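Local structure of 6-phospho-beta-glucosidase BglT (Thermotoga maritima, 1UP7) at residues I31-Y37 and F59-D65; T107-F112 and A386-L392. The protein hydrolyses cellobiose 6'-phosphate to glucose 6-phosphate and glucose, using NAD and a manganese ion as cofactors. All coordinates share one frame; numbering follows the deposited sequence.

How the contacts relate
Contact 1 and contact 2 lie on opposite sides of the chain's centre, their own centres 37 Å apart and their nearest atoms about 21 Å apart. They follow one another along the sequence: 31-37 and 59-65 pair early, within the NAD-binding Rossmann part, before 107-112 meets 386-392 across 273 intervening residues. Contact 1 forms the border of the six-stranded parallel sheet, whereas contact 2 sets the start of helix 109-131 against the end of helix 380-389, so tying the N-terminal family region to the C-terminal one. Contact 1 reaches the cofactor through Tyr37, which touches NAD, while contact 2 adjoins the catalytic Tyr243 through Thr107.

Contact 1. Residues I31-Y37 and F59-D65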
loop_
_atom_site.group_PDB
_atom_site.type_symbol
_atom_site.label_atom_id
_atom_site.label_comp_id
_atom_site.label_asym_id
_atom_site.label_seq_id
_atom_site.Cartn_x
_atom_site.Cartn_y
_atom_site.Cartn_z
ATOM N N ILE A 31 -1.395 -28.342 -32.400
ATOM C CA ILE A 31 -0.148 -28.766 -31.788
ATOM C C ILE A 31 0.643 -29.525 -32.851
ATOM O O ILE A 31 0.188 -30.549 -33.350
ATOM C CB ILE A 31 -0.408 -29.663 -30.536
ATOM C CG1 ILE A 31 -1.112 -28.888 -29.419
ATOM C CG2 ILE A 31 0.912 -30.240 -29.970
ATOM C CD1 ILE A 31 -1.640 -29.797 -28.309
ATOM N N ASP A 32 1.825 -29.035 -33.207
ATOM C CA ASP A 32 2.582 -29.709 -34.268
ATOM C C ASP A 32 3.515 -30.767 -33.726
ATOM O O ASP A 32 3.663 -31.830 -34.319
ATOM C CB ASP A 32 3.330 -28.714 -35.140
ATOM C CG ASP A 32 2.398 -27.754 -35.814
ATOM O OD1 ASP A 32 1.845 -28.112 -36.874
ATOM O OD2 ASP A 32 2.129 -26.630 -35.335
ATOM N N GLU A 33 4.143 -30.473 -32.589
ATOM C CA GLU A 33 5.026 -31.442 -31.962
ATOM C C GLU A 33 5.134 -31.293 -30.447
ATOM O O GLU A 33 5.000 -30.205 -29.887
ATOM C CB GLU A 33 6.400 -31.461 -32.630
ATOM C CG GLU A 33 7.038 -30.088 -32.792
ATOM C CD GLU A 33 8.335 -30.122 -33.601
ATOM O OE1 GLU A 33 8.314 -30.692 -34.708
ATOM O OE2 GLU A 33 9.373 -29.584 -33.129
ATOM N N VAL A 34 5.325 -32.432 -29.799
ATOM C CA VAL A 34 5.684 -32.484 -28.396
ATOM C C VAL A 34 7.069 -33.117 -28.297
ATOM O O VAL A 34 7.294 -34.229 -28.779
ATOM C CB VAL A 34 4.622 -33.216 -27.553
ATOM C CG1 VAL A 34 5.012 -33.212 -26.096
ATOM C CG2 VAL A 34 3.252 -32.510 -27.737
ATOM N N ILE A 35 8.002 -32.369 -27.724
ATOM C CA ILE A 35 9.360 -32.864 -27.572
ATOM C C ILE A 35 9.704 -33.099 -26.099
ATOM O O ILE A 35 9.396 -32.271 -25.227
ATOM C CB ILE A 35 10.355 -31.932 -28.263
ATOM C CG1 ILE A 35 11.753 -32.561 -28.267
ATOM C CG2 ILE A 35 10.385 -30.603 -27.557
ATOM C CD1 ILE A 35 12.659 -32.025 -29.396
ATOM N N PHE A 36 10.356 -34.228 -25.851
ATOM C CA PHE A 36 10.611 -34.719 -24.510
ATOM C C PHE A 36 12.096 -34.689 -24.196
ATOM O O PHE A 36 12.907 -35.065 -25.039
ATOM C CB PHE A 36 10.069 -36.163 -24.351
ATOM C CG PHE A 36 8.583 -36.263 -24.446
ATOM C CD1 PHE A 36 7.784 -36.062 -23.312
ATOM C CD2 PHE A 36 7.966 -36.515 -25.667
ATOM C CE1 PHE A 36 6.383 -36.144 -23.382
ATOM C CE2 PHE A 36 6.560 -36.588 -25.768
ATOM C CZ PHE A 36 5.763 -36.416 -24.605
ATOM N N TYR A 37 12.432 -34.223 -22.992
ATOM C CA TYR A 37 13.776 -34.290 -22.474
ATOM C C TYR A 37 13.736 -34.880 -21.062
ATOM O O TYR A 37 12.825 -34.567 -20.278
ATOM C CB TYR A 37 14.453 -32.902 -22.463
ATOM C CG TYR A 37 15.752 -32.965 -21.705
ATOM C CD1 TYR A 37 16.822 -33.694 -22.214
ATOM C CD2 TYR A 37 15.876 -32.404 -20.439
ATOM C CE1 TYR A 37 18.008 -33.828 -21.528
ATOM C CE2 TYR A 37 17.079 -32.522 -19.723
ATOM C CZ TYR A 37 18.144 -33.240 -20.287
ATOM O OH TYR A 37 19.342 -33.398 -19.614
ATOM N N PHE A 59 0.102 -35.774 -33.552
ATOM C CA PHE A 59 1.178 -34.794 -33.679
ATOM C C PHE A 59 2.512 -35.524 -33.608
ATOM O O PHE A 59 2.558 -36.703 -33.235
ATOM C CB PHE A 59 1.090 -33.690 -32.612
ATOM C CG PHE A 59 0.787 -34.180 -31.213
ATOM C CD1 PHE A 59 1.729 -34.892 -30.471
ATOM C CD2 PHE A 59 -0.444 -33.901 -30.618
ATOM C CE1 PHE A 59 1.439 -35.326 -29.139
ATOM C CE2 PHE A 59 -0.725 -34.312 -29.275
ATOM C CZ PHE A 59 0.221 -35.027 -28.552
ATOM N N LYS A 60 3.585 -34.833 -33.987
ATOM C CA LYS A 60 4.926 -35.401 -33.944
ATOM C C LYS A 60 5.388 -35.545 -32.494
ATOM O O LYS A 60 5.190 -34.641 -31.683
ATOM C CB LYS A 60 5.880 -34.533 -34.759
ATOM C CG LYS A 60 5.811 -34.764 -36.257
ATOM C CD LYS A 60 6.691 -33.744 -37.090
ATOM C CE LYS A 60 8.117 -33.476 -36.490
ATOM N NZ LYS A 60 9.221 -34.396 -37.007
ATOM N N VAL A 61 5.964 -36.696 -32.172
ATOM C CA VAL A 61 6.530 -36.951 -30.850
ATOM C C VAL A 61 8.050 -37.094 -30.966
ATOM O O VAL A 61 8.540 -37.960 -31.690
ATOM C CB VAL A 61 5.959 -38.242 -30.254
ATOM C CG1 VAL A 61 6.627 -38.577 -28.922
ATOM C CG2 VAL A 61 4.427 -38.174 -30.135
ATOM N N LEU A 62 8.789 -36.248 -30.254
ATOM C CA LEU A 62 10.239 -36.210 -30.384
ATOM C C LEU A 62 10.964 -36.327 -29.052
ATOM O O LEU A 62 10.457 -35.917 -28.018
ATOM C CB LEU A 62 10.659 -34.920 -31.110
ATOM C CG LEU A 62 9.964 -34.650 -32.450
ATOM C CD1 LEU A 62 10.156 -33.198 -32.913
ATOM C CD2 LEU A 62 10.427 -35.664 -33.513
ATOM N N ILE A 63 12.170 -36.884 -29.096
ATOM C CA ILE A 63 13.060 -36.847 -27.953
ATOM C C ILE A 63 14.257 -35.952 -28.286
ATOM O O ILE A 63 14.848 -36.082 -29.346
ATOM C CB ILE A 63 13.487 -38.295 -27.560
ATOM C CG1 ILE A 63 12.265 -39.094 -27.033
ATOM C CG2 ILE A 63 14.600 -38.258 -26.507
ATOM C CD1 ILE A 63 12.503 -40.588 -26.853
ATOM N N SER A 64 14.568 -35.019 -27.391
ATOM C CA SER A 64 15.786 -34.258 -27.484
ATOM C C SER A 64 16.800 -34.771 -26.464
ATOM O O SER A 64 16.457 -34.991 -25.284
ATOM C CB SER A 64 15.497 -32.802 -27.242
ATOM O OG SER A 64 16.692 -32.077 -27.155
ATOM N N ASP A 65 18.043 -34.938 -26.916
ATOM C CA ASP A 65 19.143 -35.332 -26.031
ATOM C C ASP A 65 19.531 -34.257 -25.031
ATOM O O ASP A 65 20.211 -34.567 -24.079
ATOM C CB ASP A 65 20.388 -35.744 -26.843
ATOM C CG ASP A 65 20.235 -37.094 -27.523
ATOM O OD1 ASP A 65 19.492 -37.944 -26.991
ATOM O OD2 ASP A 65 20.839 -37.386 -28.597
#
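Asp32 and Lys60 open a ladder of backbone hydrogen bonds between parallel strands 33-37 and 60-63, part of a beta-alpha-beta unit of the Rossmann fold with helix 41-55 as the crossover. The backbone of Lys60 is bound through both its N and its O: Lys60 N donates to Asp32 O at 3.0 Å, and Lys60 O accepts from Val34 N at 2.9 Å, almost in line with the carbonyl. Val34 O then takes Leu62 N, Leu62 O takes Phe36 N at 2.7 Å, and Phe36 O takes Ser64 N. Glu33 and Ile35 turn their backbone polar groups to Ile5 and Val7 of strand 4-8. Asp32 OD1 makes a salt bridge with Arg30, Asp32 OD2 accepts from Met3 N, and Ser64 OG is hydrogen-bonded to Thr66 O.

Glu33, Ile35, Lys60 and Leu62 share one face; there Glu33 OE2 is held by a salt bridge to Arg4, and Glu33 OE1 lies 3.3 Å from Lys60 CE but 4.5 Å from Lys60 NZ, beyond a salt bridge. On the other face Phe36 meets Val61 CG1 at its ring edge. Val34 CG2 lies over one face of the Phe59 ring (chi1 44°), a CH-pi contact 4.1 Å from the centroid, while Ile31 CG2 approaches obliquely. An alanine in place of Phe59 would probably leave Val34 and Ile31 without their shared aromatic partner and open a gap toward Leu23 of helix 15-25. At the end of strand 33-37, where Tyr37 touches NAD, Ser64 O lies in the Tyr37 ring plane, at its edge, 3.4 Å from Tyr37 CD1.

Contact 2. Residues T107-F112 and A386-L392; sequences TGVGGF and ALLSHPL
Gly108 and Leu392 bring the two backbones together, their CA atoms 5.3 Å apart, where helix 109-131 begins and the chain leaves helix 380-389. Gly108 is the N-cap, its O accepting from Phe112 N; its positive phi (80°) favours glycine, and a CB there would probably crowd Leu392 CB. Two waters span the interface: one accepts from Gly108 N and bonds the His390 side chain at NE2, the other links the backbones, accepting from Val109 N and donating to Leu392 O.

Gly108 CA lies over a face of the His390 imidazole, 3.6 Å from its centroid, in a CH-pi contact. Two in-plane partners help hold the imidazole's orientation: His390 ND1 accepts from Leu392 N at 2.7 Å, and the first water sits at the NE2 edge. This helix start docked on a helix end joins the Rossmann region to the C-terminal domain of family 4 glycosidases. Phe112 CG stands anti to the backbone N (chi1 169°), directing the ring at helix 380-389, where Leu387 CD1 sits over one face, 3.9 Å from the centroid. Leu387 CD1 also meets Val109 CG2 at 4.0 Å. Thr107 CG2 touches Leu392 CD1 at 3.8 Å, while Thr107 OG1 hydrogen-bonds Gln104.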
loop_
_atom_site.group_PDB
_atom_site.type_symbol
_atom_site.label_atom_id
_atom_site.label_comp_id
_atom_site.label_asym_id
_atom_site.label_seq_id
_atom_site.Cartn_x
_atom_site.Cartn_y
_atom_site.Cartn_z
ATOM N N THR A 107 5.846 -30.042 2.171
ATOM C CA THR A 107 5.446 -29.241 3.314
ATOM C C THR A 107 6.477 -29.285 4.419
ATOM O O THR A 107 6.793 -30.354 4.897
ATOM C CB THR A 107 4.120 -29.797 3.885
ATOM O OG1 THR A 107 3.144 -29.860 2.829
ATOM C CG2 THR A 107 3.559 -28.813 4.900
ATOM N N GLY A 108 6.919 -28.133 4.889
ATOM C CA GLY A 108 7.802 -28.079 6.038
ATOM C C GLY A 108 9.220 -28.394 5.609
ATOM O O GLY A 108 9.634 -28.081 4.485
ATOM N N VAL A 109 9.957 -29.051 6.490
ATOM C CA VAL A 109 11.407 -29.275 6.309
ATOM C C VAL A 109 11.723 -30.014 5.000
ATOM O O VAL A 109 12.656 -29.654 4.295
ATOM C CB VAL A 109 12.044 -29.981 7.536
ATOM C CG1 VAL A 109 13.585 -30.320 7.301
ATOM C CG2 VAL A 109 11.876 -29.129 8.790
ATOM N N GLY A 110 10.935 -31.030 4.681
ATOM C CA GLY A 110 10.980 -31.702 3.402
ATOM C C GLY A 110 10.847 -30.800 2.196
ATOM O O GLY A 110 11.583 -30.967 1.209
ATOM N N GLY A 111 9.930 -29.833 2.263
ATOM C CA GLY A 111 9.764 -28.849 1.206
ATOM C C GLY A 111 10.990 -27.950 1.086
ATOM O O GLY A 111 11.345 -27.502 -0.006
ATOM N N PHE A 112 11.627 -27.670 2.220
ATOM C CA PHE A 112 12.805 -26.818 2.292
ATOM C C PHE A 112 13.990 -27.476 1.560
ATOM O O PHE A 112 14.672 -26.826 0.750
ATOM C CB PHE A 112 13.145 -26.576 3.758
ATOM C CG PHE A 112 14.485 -25.916 4.001
ATOM C CD1 PHE A 112 14.627 -24.523 3.923
ATOM C CD2 PHE A 112 15.590 -26.690 4.394
ATOM C CE1 PHE A 112 15.834 -23.928 4.200
ATOM C CE2 PHE A 112 16.816 -26.093 4.669
ATOM C CZ PHE A 112 16.946 -24.712 4.574
ATOM N N ALA A 386 16.118 -19.464 7.796
ATOM C CA ALA A 386 14.918 -19.889 7.053
ATOM C C ALA A 386 14.247 -21.084 7.723
ATOM O O ALA A 386 13.025 -21.105 7.935
ATOM C CB ALA A 386 15.233 -20.217 5.615
ATOM N N LEU A 387 15.061 -22.062 8.097
ATOM C CA LEU A 387 14.571 -23.284 8.691
ATOM C C LEU A 387 13.820 -23.016 10.001
ATOM O O LEU A 387 12.723 -23.570 10.233
ATOM C CB LEU A 387 15.753 -24.224 8.871
ATOM C CG LEU A 387 15.596 -25.726 8.971
ATOM C CD1 LEU A 387 14.628 -26.376 7.926
ATOM C CD2 LEU A 387 17.006 -26.347 8.908
ATOM N N LEU A 388 14.379 -22.138 10.844
ATOM C CA LEU A 388 13.699 -21.732 12.088
ATOM C C LEU A 388 12.410 -20.968 11.892
ATOM O O LEU A 388 11.575 -20.950 12.806
ATOM C CB LEU A 388 14.611 -20.858 12.919
ATOM C CG LEU A 388 15.803 -21.495 13.613
ATOM C CD1 LEU A 388 16.615 -20.368 14.198
ATOM C CD2 LEU A 388 15.305 -22.483 14.694
ATOM N N SER A 389 12.246 -20.314 10.743
ATOM C CA SER A 389 11.048 -19.502 10.494
ATOM C C SER A 389 9.809 -20.321 10.107
ATOM O O SER A 389 8.690 -19.828 10.166
ATOM C CB SER A 389 11.311 -18.439 9.404
ATOM O OG SER A 389 11.428 -19.038 8.102
ATOM N N HIS A 390 9.997 -21.558 9.684
ATOM C CA HIS A 390 8.876 -22.327 9.158
ATOM C C HIS A 390 8.020 -22.808 10.328
ATOM O O HIS A 390 8.576 -23.380 11.279
ATOM C CB HIS A 390 9.343 -23.539 8.347
ATOM C CG HIS A 390 8.237 -24.170 7.570
ATOM N ND1 HIS A 390 7.175 -24.816 8.176
ATOM C CD2 HIS A 390 7.984 -24.193 6.237
ATOM C CE1 HIS A 390 6.320 -25.208 7.248
ATOM N NE2 HIS A 390 6.799 -24.863 6.062
ATOM N N PRO A 391 6.693 -22.615 10.264
ATOM C CA PRO A 391 5.820 -23.071 11.358
ATOM C C PRO A 391 6.065 -24.523 11.732
ATOM O O PRO A 391 5.782 -24.892 12.850
ATOM C CB PRO A 391 4.398 -22.894 10.791
ATOM C CG PRO A 391 4.531 -21.748 9.768
ATOM C CD PRO A 391 5.931 -21.928 9.181
ATOM N N LEU A 392 6.581 -25.334 10.805
ATOM C CA LEU A 392 6.802 -26.766 11.048
ATOM C C LEU A 392 8.290 -27.111 11.113
ATOM O O LEU A 392 8.660 -28.296 11.113
ATOM C CB LEU A 392 6.115 -27.626 9.982
ATOM C CG LEU A 392 4.571 -27.552 9.888
ATOM C CD1 LEU A 392 4.085 -28.161 8.562
ATOM C CD2 LEU A 392 3.923 -28.266 11.051
HETATM O O HOH W 1 5.884 -25.576 3.459
HETATM O O HOH W 2 8.635 -30.020 8.814
#